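Local coordinates for anaphase-promoting complex subunit CUT9 (Schizosaccharomyces pombe, PDB 2XPI), which forms part of the anaphase-promoting complex/cyclosome, a ubiquitin ligase assembly that controls progression through mitosis and the G1 phase, at residues D112-N116 with P117-F121; T141-L145 with Y146-S150; I411-A414 with H415-I419; Q425-S428 with A429-A433. One frame throughout, in Å; residues are numbered along the deposited sequence.

Contact 1: D112-N116 with P117-F121; sequences DITGN and PNDAF
The backbone carbonyl of Asn116 accepts the N-H of Ala120, with N to O at 3.1 Å, and so closes the first turn of helix 117-129 just after helix 100-114 has ended. This is the tight turn between two tetratricopeptide (TPR) repeats: Thr114 is the last residue of TPR 1 and Pro117 the first of TPR 2. Gly115 leaves the first helix with a positive phi of 68°. Asn116 takes the N-cap position of the next helix. Pro117 follows it, at a place where the missing proline N-H costs the helix no bond. The N-H of Asp119 also reaches Asn116 O, but this bond is bent and weak.

Among the side chains, Thr114 and Asp119 meet across the turn at about a right angle. OG1 of Thr114 lies 2.8 Å from OD2 of Asp119. It also bonds Val110 O, one turn back in helix 100-114. The same OG1 receives a weak but nearly straight bond from the backbone N of Asn116, at 3.3 Å. Thr114 keeps OG1 between its own N and carbonyl carbon (chi1 64°), and the hydroxyl thereby faces into the turn. Asp119 is buried and its carboxylate has further partners. OD2 forms a salt bridge with Arg88 and OD1 one with Arg91, both on helix 83-96. Two such positive groups probably keep the acid ionised. OD2 also sits 3.5 Å from CB of Asn116.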
# COMPACT_ATOMS: atom_id res chain seq x y z
N ASP A 112 -13.54 -8.46 -22.09
CA ASP A 112 -13.24 -8.98 -23.43
C ASP A 112 -14.51 -9.37 -24.17
O ASP A 112 -14.68 -9.04 -25.34
CB ASP A 112 -12.24 -10.15 -23.38
CG ASP A 112 -10.82 -9.71 -23.01
OD1 ASP A 112 -10.47 -8.52 -23.23
OD2 ASP A 112 -10.05 -10.55 -22.49
N ILE A 113 -15.43 -10.05 -23.49
CA ILE A 113 -16.69 -10.46 -24.10
C ILE A 113 -17.63 -9.30 -24.43
O ILE A 113 -18.11 -9.18 -25.55
CB ILE A 113 -17.43 -11.45 -23.19
CG1 ILE A 113 -16.75 -12.81 -23.19
CG2 ILE A 113 -18.88 -11.59 -23.62
CD1 ILE A 113 -17.28 -13.74 -22.13
N THR A 114 -17.87 -8.43 -23.46
CA THR A 114 -18.97 -7.47 -23.49
C THR A 114 -18.61 -6.06 -24.00
O THR A 114 -19.41 -5.40 -24.67
CB THR A 114 -19.55 -7.33 -22.07
OG1 THR A 114 -18.55 -6.78 -21.20
CG2 THR A 114 -19.94 -8.69 -21.53
N GLY A 115 -17.41 -5.60 -23.65
CA GLY A 115 -16.99 -4.26 -23.98
C GLY A 115 -17.79 -3.21 -23.24
O GLY A 115 -17.71 -2.02 -23.57
N ASN A 116 -18.54 -3.63 -22.22
CA ASN A 116 -19.36 -2.72 -21.41
C ASN A 116 -18.55 -1.80 -20.50
O ASN A 116 -17.70 -2.26 -19.74
CB ASN A 116 -20.35 -3.52 -20.57
CG ASN A 116 -21.52 -2.68 -20.06
OD1 ASN A 116 -22.67 -3.01 -20.32
ND2 ASN A 116 -21.23 -1.61 -19.33
N PRO A 117 -18.83 -0.50 -20.55
CA PRO A 117 -18.19 0.45 -19.63
C PRO A 117 -18.24 0.00 -18.17
O PRO A 117 -17.23 0.09 -17.47
CB PRO A 117 -19.02 1.72 -19.83
CG PRO A 117 -19.47 1.63 -21.27
CD PRO A 117 -19.74 0.17 -21.49
N ASN A 118 -19.39 -0.48 -17.71
CA ASN A 118 -19.50 -0.95 -16.34
C ASN A 118 -18.51 -2.06 -16.02
O ASN A 118 -18.04 -2.18 -14.90
CB ASN A 118 -20.92 -1.43 -16.06
CG ASN A 118 -21.91 -0.30 -16.11
OD1 ASN A 118 -23.12 -0.51 -16.05
ND2 ASN A 118 -21.40 0.93 -16.23
N ASP A 119 -18.18 -2.86 -17.02
CA ASP A 119 -17.20 -3.91 -16.81
C ASP A 119 -15.78 -3.37 -16.78
O ASP A 119 -14.95 -3.83 -15.99
CB ASP A 119 -17.39 -5.04 -17.82
CG ASP A 119 -18.70 -5.76 -17.60
OD1 ASP A 119 -19.12 -5.81 -16.42
OD2 ASP A 119 -19.31 -6.24 -18.58
N ALA A 120 -15.50 -2.38 -17.63
CA ALA A 120 -14.24 -1.66 -17.59
C ALA A 120 -14.07 -0.98 -16.23
O ALA A 120 -12.97 -0.99 -15.66
CB ALA A 120 -14.20 -0.62 -18.68
N PHE A 121 -15.13 -0.39 -15.72
CA PHE A 121 -15.07 0.23 -14.41
C PHE A 121 -14.63 -0.76 -13.33
O PHE A 121 -13.69 -0.52 -12.58
CB PHE A 121 -16.43 0.80 -14.01
CG PHE A 121 -16.50 1.21 -12.57
CD1 PHE A 121 -15.91 2.40 -12.14
CD2 PHE A 121 -17.12 0.39 -11.64
CE1 PHE A 121 -15.96 2.78 -10.80
CE2 PHE A 121 -17.17 0.76 -10.28
CZ PHE A 121 -16.58 1.96 -9.86

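Contact 2: T141-L145 with Y146-S150; sequences TKEDL and YNRSS
The Tyr146 ring carries the backbone carbon C of Asp144 over one face, 4.1 Å above the plane and offset toward the rim. At its edge, in plane, lies CA of Thr141. The Arg148 guanidinium has CD1 of Leu145 over one face and the carbonyl O of Glu143 at its edge. That oxygen takes a weak bond from NH1 of Arg148, at 3.3 Å. A bend at chi3 (49°) turns the guanidinium back toward Glu143.

The backbone turns tightly: Arg148 N donates to Leu145 O. A chi1 of 52° folds the Tyr146 side chain back, which lays the ring over the preceding residues. With an alanine here the ring is gone, and the backbone of Asp144 and Thr141 would probably lose its aromatic cover. Ser149 is the N-cap of helix 150-162, its OG weakly bonded to Cys152 N. The loop thus joins TPR 2 to TPR 3, with Leu145, Arg148 and Ser149 resting on Pro117 of helix 117-129.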
# COMPACT_ATOMS: atom_id res chain seq x y z
N THR A 141 -8.84 5.02 -20.13
CA THR A 141 -8.52 6.01 -21.16
C THR A 141 -8.67 5.43 -22.57
O THR A 141 -9.18 6.09 -23.47
CB THR A 141 -7.07 6.51 -20.99
OG1 THR A 141 -6.99 7.38 -19.86
CG2 THR A 141 -6.62 7.26 -22.23
N LYS A 142 -8.21 4.20 -22.73
CA LYS A 142 -8.14 3.54 -24.03
C LYS A 142 -9.31 3.87 -24.97
O LYS A 142 -9.10 4.41 -26.05
CB LYS A 142 -8.02 2.02 -23.85
N GLU A 143 -10.52 3.53 -24.54
CA GLU A 143 -11.68 3.58 -25.43
C GLU A 143 -12.46 4.89 -25.31
O GLU A 143 -13.58 5.00 -25.81
CB GLU A 143 -12.62 2.42 -25.12
CG GLU A 143 -13.55 2.05 -26.25
CD GLU A 143 -12.94 1.02 -27.17
OE1 GLU A 143 -12.06 0.27 -26.71
OE2 GLU A 143 -13.35 0.95 -28.36
N ASP A 144 -11.84 5.88 -24.67
CA ASP A 144 -12.54 7.09 -24.24
C ASP A 144 -13.76 6.76 -23.35
O ASP A 144 -14.79 7.45 -23.37
CB ASP A 144 -12.82 8.04 -25.43
CG ASP A 144 -14.25 7.99 -25.92
OD1 ASP A 144 -14.78 6.88 -26.14
OD2 ASP A 144 -14.84 9.08 -26.11
N LEU A 145 -13.60 5.70 -22.56
CA LEU A 145 -14.56 5.30 -21.53
C LEU A 145 -15.06 6.47 -20.69
O LEU A 145 -16.27 6.61 -20.48
CB LEU A 145 -13.93 4.28 -20.58
CG LEU A 145 -14.22 2.79 -20.78
CD1 LEU A 145 -15.68 2.58 -21.14
CD2 LEU A 145 -13.30 2.21 -21.83
N TYR A 146 -14.13 7.28 -20.19
CA TYR A 146 -14.47 8.37 -19.27
C TYR A 146 -15.55 9.28 -19.84
O TYR A 146 -16.22 10.00 -19.10
CB TYR A 146 -13.23 9.19 -18.90
CG TYR A 146 -12.46 9.65 -20.11
CD1 TYR A 146 -12.75 10.86 -20.72
CD2 TYR A 146 -11.45 8.87 -20.64
CE1 TYR A 146 -12.05 11.29 -21.83
CE2 TYR A 146 -10.75 9.27 -21.75
CZ TYR A 146 -11.05 10.49 -22.35
OH TYR A 146 -10.34 10.89 -23.46
N ASN A 147 -15.73 9.23 -21.16
CA ASN A 147 -16.75 10.02 -21.82
C ASN A 147 -18.12 9.35 -21.86
O ASN A 147 -19.13 9.99 -22.12
CB ASN A 147 -16.31 10.37 -23.24
CG ASN A 147 -15.84 11.80 -23.35
OD1 ASN A 147 -15.29 12.37 -22.40
ND2 ASN A 147 -16.06 12.40 -24.51
N ARG A 148 -18.14 8.05 -21.59
CA ARG A 148 -19.35 7.28 -21.78
C ARG A 148 -19.88 6.77 -20.45
O ARG A 148 -20.91 6.10 -20.39
CB ARG A 148 -19.08 6.13 -22.74
CG ARG A 148 -18.54 6.59 -24.10
CD ARG A 148 -17.63 5.55 -24.73
NE ARG A 148 -18.24 4.23 -24.72
CZ ARG A 148 -17.57 3.09 -24.88
NH1 ARG A 148 -16.25 3.14 -25.05
NH2 ARG A 148 -18.20 1.92 -24.85
N SER A 149 -19.18 7.09 -19.37
CA SER A 149 -19.53 6.57 -18.06
C SER A 149 -19.07 7.57 -16.99
O SER A 149 -17.94 8.02 -17.03
CB SER A 149 -18.87 5.20 -17.87
OG SER A 149 -19.12 4.63 -16.59
N SER A 150 -19.95 7.93 -16.06
CA SER A 150 -19.55 8.83 -14.97
C SER A 150 -18.67 8.11 -13.95
O SER A 150 -17.77 8.71 -13.35
CB SER A 150 -20.76 9.44 -14.27
OG SER A 150 -21.65 10.01 -15.21

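Contact 3: I411-A414 with H415-I419; sequences IGFA and HSFAI
Phe413 and Phe417 lie side by side on one flank of helix 407-420, pointing the same way, and meet as an edge-to-face pair. The edge of Phe417 is turned toward the face of Phe413, with centroids 4.9 Å apart and planes at 62°. CE2 of Phe417 does the touching, 3.5 Å from CZ of Phe413. The first torsions make this possible. Phe413 has CG anti to its backbone N (chi1 -165°), while Phe417 has CG beside its N (chi1 -74°). The two rings, one turn apart, are thus brought together. Arg393 of helix 389-402 packs on both.

Ile411 and His415 likewise lie side by side, pointing the same way. The CG2 methyl of Ile411 lies against the far end of the imidazole, and Ile411 O stands over one ring face, 3.5 Å from CG of His415. The imidazole also meets Phe446 of helix 442-454 edge-to-face, and an apolar side chain of another protein's chain packs on it. A serine in place of His415 would probably leave Phe446 and the Ile411 methyl without their flat partner and open a gap beside the other chain.

Under both pairs runs ordinary helix bonding, such as His415 N to Ile411 O at 2.9 Å. Gly412 O is gripped twice by Ser416: N at 3.3 Å and OG at 3.1 Å come from opposite faces of its carbonyl plane. The serine hydroxyl, buried in this part of TPR 10, therefore spends its proton on its own helix. What the helix offers its neighbours here is mostly apolar and aromatic surface.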
# COMPACT_ATOMS: atom_id res chain seq x y z
N ILE A 411 -0.13 24.40 19.48
CA ILE A 411 -0.27 24.93 20.83
C ILE A 411 0.89 24.45 21.71
O ILE A 411 1.58 25.25 22.34
CB ILE A 411 -1.63 24.57 21.49
CG1 ILE A 411 -2.79 25.31 20.79
CG2 ILE A 411 -1.65 24.97 22.94
CD1 ILE A 411 -2.53 26.81 20.56
N GLY A 412 1.12 23.14 21.72
CA GLY A 412 2.27 22.59 22.41
C GLY A 412 3.57 23.24 21.99
O GLY A 412 4.43 23.52 22.81
N PHE A 413 3.72 23.49 20.69
CA PHE A 413 4.91 24.11 20.13
C PHE A 413 5.08 25.53 20.70
O PHE A 413 6.14 25.89 21.21
CB PHE A 413 4.75 24.17 18.61
CG PHE A 413 6.01 24.45 17.87
CD1 PHE A 413 7.23 23.97 18.32
CD2 PHE A 413 5.97 25.15 16.67
CE1 PHE A 413 8.40 24.21 17.61
CE2 PHE A 413 7.14 25.41 15.96
CZ PHE A 413 8.36 24.93 16.43
N ALA A 414 4.01 26.32 20.62
CA ALA A 414 4.05 27.67 21.13
C ALA A 414 4.37 27.73 22.62
O ALA A 414 5.19 28.56 23.04
CB ALA A 414 2.75 28.40 20.82
N HIS A 415 3.73 26.89 23.42
CA HIS A 415 4.00 26.85 24.87
C HIS A 415 5.48 26.62 25.23
O HIS A 415 5.98 27.21 26.18
CB HIS A 415 3.15 25.80 25.59
CG HIS A 415 1.70 26.15 25.67
ND1 HIS A 415 0.73 25.23 25.98
CD2 HIS A 415 1.06 27.32 25.47
CE1 HIS A 415 -0.45 25.82 25.96
NE2 HIS A 415 -0.28 27.09 25.65
N SER A 416 6.14 25.75 24.48
CA SER A 416 7.57 25.52 24.63
C SER A 416 8.35 26.80 24.43
O SER A 416 9.26 27.12 25.20
CB SER A 416 8.06 24.49 23.60
OG SER A 416 7.39 23.25 23.76
N PHE A 417 8.01 27.54 23.39
CA PHE A 417 8.68 28.82 23.20
C PHE A 417 8.35 29.79 24.34
O PHE A 417 9.25 30.48 24.85
CB PHE A 417 8.32 29.43 21.85
CG PHE A 417 8.99 28.76 20.70
CD1 PHE A 417 10.37 28.75 20.60
CD2 PHE A 417 8.24 28.17 19.70
CE1 PHE A 417 11.00 28.14 19.51
CE2 PHE A 417 8.87 27.56 18.62
CZ PHE A 417 10.25 27.55 18.53
N ALA A 418 7.07 29.85 24.74
CA ALA A 418 6.68 30.80 25.78
C ALA A 418 7.50 30.53 27.02
O ALA A 418 8.11 31.45 27.57
CB ALA A 418 5.21 30.73 26.07
N ILE A 419 7.57 29.27 27.43
CA ILE A 419 8.34 28.90 28.63
C ILE A 419 9.82 29.31 28.54
O ILE A 419 10.39 29.77 29.53
CB ILE A 419 8.24 27.41 28.95
CG1 ILE A 419 7.06 27.14 29.86
CG2 ILE A 419 9.49 26.91 29.64
CD1 ILE A 419 6.16 26.04 29.35

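Contact 4: Q425-S428 with A429-A433; sequences QAIS and AYTTA
Tyr430 N bonds Ala426 O at 2.8 Å, and Thr432 N bonds Ser428 O at the same length, both as regular helical bonds. Ala429 and Thr431 donate likewise to Gln425 and Ile427, which carries helix 423-435 unbroken through both segments.

Side-chain hydroxyls add to this. OG1 of Thr431 lies 3.1 Å from Ile427 O and also 3.1 Å from Ser428 O, with one proton for the two. A chi1 of 66° tucks this OG1 against its own backbone and turns the hydroxyl back along the helix. Ser428 OG makes a weak bond of the same backward kind, to Asp424 O.

The apolar contacts are few. CE2 of Tyr430 is 4.2 Å from CB of Ala426, and CG of Tyr430 lies 3.5 Å from Ala426 O. A looser methyl contact joins CG2 of Ile427 and CG2 of Thr431, 4.1 Å apart, their side chains crossing at a slant. Both residues look to helix 442-454.

The aromatic contact lies beyond the segments, where the Tyr430 ring meets that of Phe446. The OH of Tyr430 is hydrogen-bonded to a basic side chain of another protein's chain.

Ala429 packs on Ala414 of helix 407-420. Such small residues, letting two antiparallel helices come close, are typical of the TPR helical hairpin, here TPR 10.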
# COMPACT_ATOMS: atom_id res chain seq x y z
N GLN A 425 8.65 33.77 18.57
CA GLN A 425 8.35 32.47 18.03
C GLN A 425 7.10 31.92 18.66
O GLN A 425 6.34 31.21 18.00
CB GLN A 425 9.53 31.54 18.23
CG GLN A 425 10.79 32.16 17.68
CD GLN A 425 11.79 31.15 17.23
OE1 GLN A 425 11.50 30.31 16.39
NE2 GLN A 425 13.00 31.24 17.77
N ALA A 426 6.86 32.25 19.93
CA ALA A 426 5.64 31.79 20.59
C ALA A 426 4.45 32.40 19.88
O ALA A 426 3.49 31.69 19.55
CB ALA A 426 5.64 32.17 22.03
N ILE A 427 4.53 33.70 19.64
CA ILE A 427 3.52 34.42 18.86
C ILE A 427 3.30 33.91 17.40
O ILE A 427 2.17 33.88 16.94
CB ILE A 427 3.76 35.96 18.92
CG1 ILE A 427 3.41 36.45 20.33
CG2 ILE A 427 2.96 36.70 17.83
CD1 ILE A 427 4.25 37.61 20.81
N SER A 428 4.36 33.53 16.69
CA SER A 428 4.18 32.84 15.40
C SER A 428 3.33 31.59 15.57
O SER A 428 2.30 31.43 14.92
CB SER A 428 5.51 32.43 14.80
OG SER A 428 6.27 33.55 14.42
N ALA A 429 3.78 30.69 16.44
CA ALA A 429 3.08 29.45 16.65
C ALA A 429 1.64 29.67 17.10
O ALA A 429 0.75 29.00 16.59
CB ALA A 429 3.84 28.55 17.64
N TYR A 430 1.39 30.62 18.01
CA TYR A 430 0.01 30.88 18.46
C TYR A 430 -0.85 31.48 17.35
O TYR A 430 -2.06 31.28 17.32
CB TYR A 430 -0.06 31.84 19.66
CG TYR A 430 0.34 31.26 20.98
CD1 TYR A 430 -0.17 30.04 21.42
CD2 TYR A 430 1.24 31.94 21.80
CE1 TYR A 430 0.23 29.51 22.66
CE2 TYR A 430 1.62 31.44 23.03
CZ TYR A 430 1.12 30.23 23.45
OH TYR A 430 1.53 29.75 24.67
N THR A 431 -0.25 32.27 16.46
CA THR A 431 -1.05 32.83 15.40
C THR A 431 -1.30 31.77 14.33
O THR A 431 -2.43 31.65 13.86
CB THR A 431 -0.52 34.16 14.83
OG1 THR A 431 0.72 33.94 14.19
CG2 THR A 431 -0.30 35.17 15.95
N THR A 432 -0.30 30.97 13.96
CA THR A 432 -0.66 29.86 13.08
C THR A 432 -1.66 28.89 13.73
O THR A 432 -2.47 28.29 13.04
CB THR A 432 0.51 29.12 12.32
OG1 THR A 432 0.42 27.71 12.55
CG2 THR A 432 1.91 29.63 12.64
N ALA A 433 -1.66 28.78 15.05
CA ALA A 433 -2.65 27.94 15.72
C ALA A 433 -4.04 28.55 15.76
O ALA A 433 -5.02 27.83 15.78
CB ALA A 433 -2.20 27.57 17.12

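In the fold
The four contacts fall into two pairs along the TPR superhelix. Contacts 1 and 2 have centres 11 Å apart and touch through Pro117 CA and Leu145 CD1, at 3.6 Å. They lie in TPR 1 to 3, within the repeats that mediate homodimerization, and Asp112 packs on Ser304 of the second subunit. A bound gold(I) cyanide lies about 7 Å from the Thr141 side chain. Contacts 3 and 4 have centres 9 Å apart and lie on the two successive helices of TPR 10, which pack together; Ile411 CD1 and Ala433 CB are 3.5 Å apart. Both reach another protein's chain, probably hcn1. Contacts 1 and 3 are about 58 Å apart between centres.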